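Local coordinates for putative translational inhibitor protein (Yersinia pestis, PDB 5V4D), which is of unknown function but belongs to the Rid (YjgF-like) family, whose members include enamine/imine deaminases, at residues Ser32-Ile37 with Lys58-Val63. Numbering follows the deposited sequence.
Sequences SGQIPI and KNIDAV
Asn59 of helix 49-66 reaches across to the backbone of the loop that follows strand 28-31, and Gln34 of that loop packs alongside, making a buried loop-to-helix contact near the middle of the chain. The NH2 group of Asn59 serves two carbonyls that flank Pro36, the centre of an inverse gamma turn. The stronger bond runs from Asn59 ND2 to Ile37 O, 2.9 Å long and fairly straight at 164°; the acceptor lies nearly in the amide plane of Asn59, and the donor meets a lone pair in the carbonyl plane. A second bond, weak and bent, joins Asn59 ND2 to Ile35 O at 3.1 Å. The amide thus reaches the carbonyls at both ends of the turn, Ile35 O only weakly. Ile35 O also accepts the turn's own weak bond from Ile37 N. At its other end Asn59 OD1 accepts from Gln55 NE2, one helical turn earlier, which fixes which way round the amide sits.

Both parts of the Gln34 side chain touch the helix. Its CG packs 3.8 Å from Ile60 CG1, the two side chains running past one another in opposite directions. A bend at chi2 (-63°) brings the amide alongside Asn59, OE1 ending 3.2 Å from Asn59 CB; the two amide planes stand almost perpendicular, 81° apart. Gln34 NE2 lies more loosely, 4.2 Å from Val63 CG2.

Pro13 touches both Gln34 and Asn59. Helix 49-66 packs on the mixed sheet of the Rid (YjgF-like) fold, Ile60 meeting Ile122 and Val124 of strand 120-127. The backbone of Gln34 bonds to Ile122, keeping the start of the loop paired with that strand, the neighbour of strand 28-31 in the sheet, and Pro36 rests on the preceding turns of helix 49-66.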
ATOM      1  N   SER A  32      -8.107  -7.171  -3.851  1.00 15.06           N
ATOM      2  CA  SER A  32      -6.962  -7.894  -3.315  1.00 13.80           C
ATOM      3  C   SER A  32      -5.834  -7.923  -4.332  1.00 13.49           C
ATOM      4  O   SER A  32      -6.075  -7.958  -5.542  1.00 16.78           O
ATOM      5  CB  SER A  32      -7.373  -9.319  -2.970  1.00 15.13           C
ATOM      6  OG  SER A  32      -8.222  -9.326  -1.848  1.00 16.59           O
ATOM      7  N   GLY A  33      -4.596  -7.942  -3.840  1.00 13.97           N
ATOM      8  CA  GLY A  33      -3.501  -8.196  -4.755  1.00 15.17           C
ATOM      9  C   GLY A  33      -3.696  -9.490  -5.527  1.00 14.46           C
ATOM     10  O   GLY A  33      -4.020 -10.539  -4.936  1.00 18.00           O
ATOM     11  N   GLN A  34      -3.537  -9.421  -6.853  1.00 13.31           N
ATOM     12  CA  GLN A  34      -3.674 -10.570  -7.733  1.00 12.83           C
ATOM     13  C   GLN A  34      -2.311 -11.162  -8.006  1.00 14.80           C
ATOM     14  O   GLN A  34      -1.371 -10.430  -8.359  1.00 14.75           O
ATOM     15  CB  GLN A  34      -4.324 -10.202  -9.066  1.00 15.56           C
ATOM     16  CG  GLN A  34      -5.850 -10.100  -8.936  1.00 16.36           C
ATOM     17  CD  GLN A  34      -6.448 -11.441  -8.557  1.00 16.71           C
ATOM     18  OE1 GLN A  34      -5.940 -12.515  -8.936  1.00 21.13           O
ATOM     19  NE2 GLN A  34      -7.488 -11.398  -7.760  1.00 20.47           N
ATOM     20  N   ILE A  35      -2.228 -12.487  -7.868  1.00 14.50           N
ATOM     21  CA  ILE A  35      -1.034 -13.232  -8.253  1.00 14.39           C
ATOM     22  C   ILE A  35      -1.351 -14.062  -9.499  1.00 13.38           C
ATOM     23  O   ILE A  35      -2.518 -14.177  -9.910  1.00 16.01           O
ATOM     24  CB  ILE A  35      -0.491 -14.099  -7.095  1.00 18.45           C
ATOM     25  CG1 ILE A  35      -1.568 -14.977  -6.501  1.00 15.46           C
ATOM     26  CG2 ILE A  35       0.176 -13.241  -6.013  1.00 19.14           C
ATOM     27  CD1 ILE A  35      -0.934 -16.175  -5.664  1.00 19.02           C
ATOM     28  N   PRO A  36      -0.334 -14.635 -10.153  1.00 12.99           N
ATOM     29  CA  PRO A  36      -0.507 -15.239 -11.484  1.00 13.96           C
ATOM     30  C   PRO A  36      -1.042 -16.666 -11.413  1.00 14.39           C
ATOM     31  O   PRO A  36      -0.477 -17.587 -12.016  1.00 15.42           O
ATOM     32  CB  PRO A  36       0.909 -15.230 -12.072  1.00 13.92           C
ATOM     33  CG  PRO A  36       1.749 -14.491 -11.135  1.00 20.14           C
ATOM     34  CD  PRO A  36       1.093 -14.426  -9.829  1.00 15.59           C
ATOM     35  N   ILE A  37      -2.181 -16.831 -10.722  1.00 13.04           N
ATOM     36  CA  ILE A  37      -2.897 -18.099 -10.666  1.00 14.16           C
ATOM     37  C   ILE A  37      -3.848 -18.166 -11.852  1.00 13.68           C
ATOM     38  O   ILE A  37      -4.570 -17.199 -12.133  1.00 15.82           O
ATOM     39  CB  ILE A  37      -3.676 -18.244  -9.346  1.00 15.15           C
ATOM     40  CG1 ILE A  37      -2.731 -18.347  -8.160  1.00 19.77           C
ATOM     41  CG2 ILE A  37      -4.646 -19.482  -9.420  1.00 16.87           C
ATOM     42  CD1 ILE A  37      -1.892 -19.556  -8.211  1.00 24.00           C
ATOM     43  N   LYS A  58      -5.165 -10.233 -16.419  1.00 14.16           N
ATOM     44  CA  LYS A  58      -6.453 -10.859 -16.747  1.00 14.44           C
ATOM     45  C   LYS A  58      -7.276 -11.124 -15.496  1.00 15.15           C
ATOM     46  O   LYS A  58      -8.516 -10.987 -15.521  1.00 16.82           O
ATOM     47  CB  LYS A  58      -6.236 -12.175 -17.522  1.00 17.33           C
ATOM     48  CG  LYS A  58      -5.774 -11.989 -18.985  1.00 22.92           C
ATOM     49  CD  LYS A  58      -6.821 -11.270 -19.845  1.00 26.64           C
ATOM     50  CE  LYS A  58      -8.135 -12.043 -19.954  1.00 41.19           C
ATOM     51  NZ  LYS A  58      -9.178 -11.374 -20.863  1.00 44.84           N
ATOM     52  N   ASN A  59      -6.617 -11.526 -14.400  1.00 14.30           N
ATOM     53  CA  ASN A  59      -7.335 -11.759 -13.146  1.00 13.73           C
ATOM     54  C   ASN A  59      -7.927 -10.462 -12.613  1.00 14.49           C
ATOM     55  O   ASN A  59      -9.085 -10.432 -12.174  1.00 15.44           O
ATOM     56  CB  ASN A  59      -6.390 -12.385 -12.098  1.00 14.05           C
ATOM     57  CG  ASN A  59      -5.965 -13.794 -12.467  1.00 15.29           C
ATOM     58  OD1 ASN A  59      -6.543 -14.397 -13.359  1.00 16.00           O
ATOM     59  ND2 ASN A  59      -4.968 -14.331 -11.760  1.00 16.96           N
ATOM     60  N   ILE A  60      -7.159  -9.379 -12.666  1.00 14.14           N
ATOM     61  CA  ILE A  60      -7.686  -8.064 -12.291  1.00 15.90           C
ATOM     62  C   ILE A  60      -8.879  -7.695 -13.158  1.00 14.81           C
ATOM     63  O   ILE A  60      -9.900  -7.246 -12.652  1.00 16.35           O
ATOM     64  CB  ILE A  60      -6.588  -6.989 -12.396  1.00 15.38           C
ATOM     65  CG1 ILE A  60      -5.543  -7.183 -11.286  1.00 13.90           C
ATOM     66  CG2 ILE A  60      -7.211  -5.551 -12.388  1.00 15.24           C
ATOM     67  CD1 ILE A  60      -4.210  -6.378 -11.538  1.00 15.46           C
ATOM     68  N   ASP A  61      -8.762  -7.869 -14.471  1.00 13.43           N
ATOM     69  CA  ASP A  61      -9.871  -7.512 -15.347  1.00 14.91           C
ATOM     70  C   ASP A  61     -11.144  -8.255 -14.948  1.00 16.70           C
ATOM     71  O   ASP A  61     -12.232  -7.670 -14.931  1.00 17.98           O
ATOM     72  CB  ASP A  61      -9.480  -7.805 -16.798  1.00 14.59           C
ATOM     73  CG  ASP A  61     -10.333  -7.042 -17.768  1.00 18.95           C
ATOM     74  OD1 ASP A  61     -10.119  -5.821 -17.848  1.00 20.96           O
ATOM     75  OD2 ASP A  61     -11.150  -7.671 -18.484  1.00 22.91           O
ATOM     76  N   ALA A  62     -11.032  -9.553 -14.630  1.00 14.49           N
ATOM     77  CA  ALA A  62     -12.218 -10.317 -14.230  1.00 15.71           C
ATOM     78  C   ALA A  62     -12.893  -9.720 -12.997  1.00 15.25           C
ATOM     79  O   ALA A  62     -14.136  -9.728 -12.892  1.00 17.24           O
ATOM     80  CB  ALA A  62     -11.849 -11.783 -13.959  1.00 16.69           C
ATOM     81  N   VAL A  63     -12.093  -9.259 -12.028  1.00 14.40           N
ATOM     82  CA  VAL A  63     -12.637  -8.665 -10.819  1.00 14.93           C
ATOM     83  C   VAL A  63     -13.351  -7.361 -11.145  1.00 16.20           C
ATOM     84  O   VAL A  63     -14.483  -7.134 -10.707  1.00 17.97           O
ATOM     85  CB  VAL A  63     -11.506  -8.455  -9.801  1.00 14.78           C
ATOM     86  CG1 VAL A  63     -12.017  -7.607  -8.604  1.00 16.02           C
ATOM     87  CG2 VAL A  63     -11.000  -9.811  -9.381  1.00 17.54           C
TER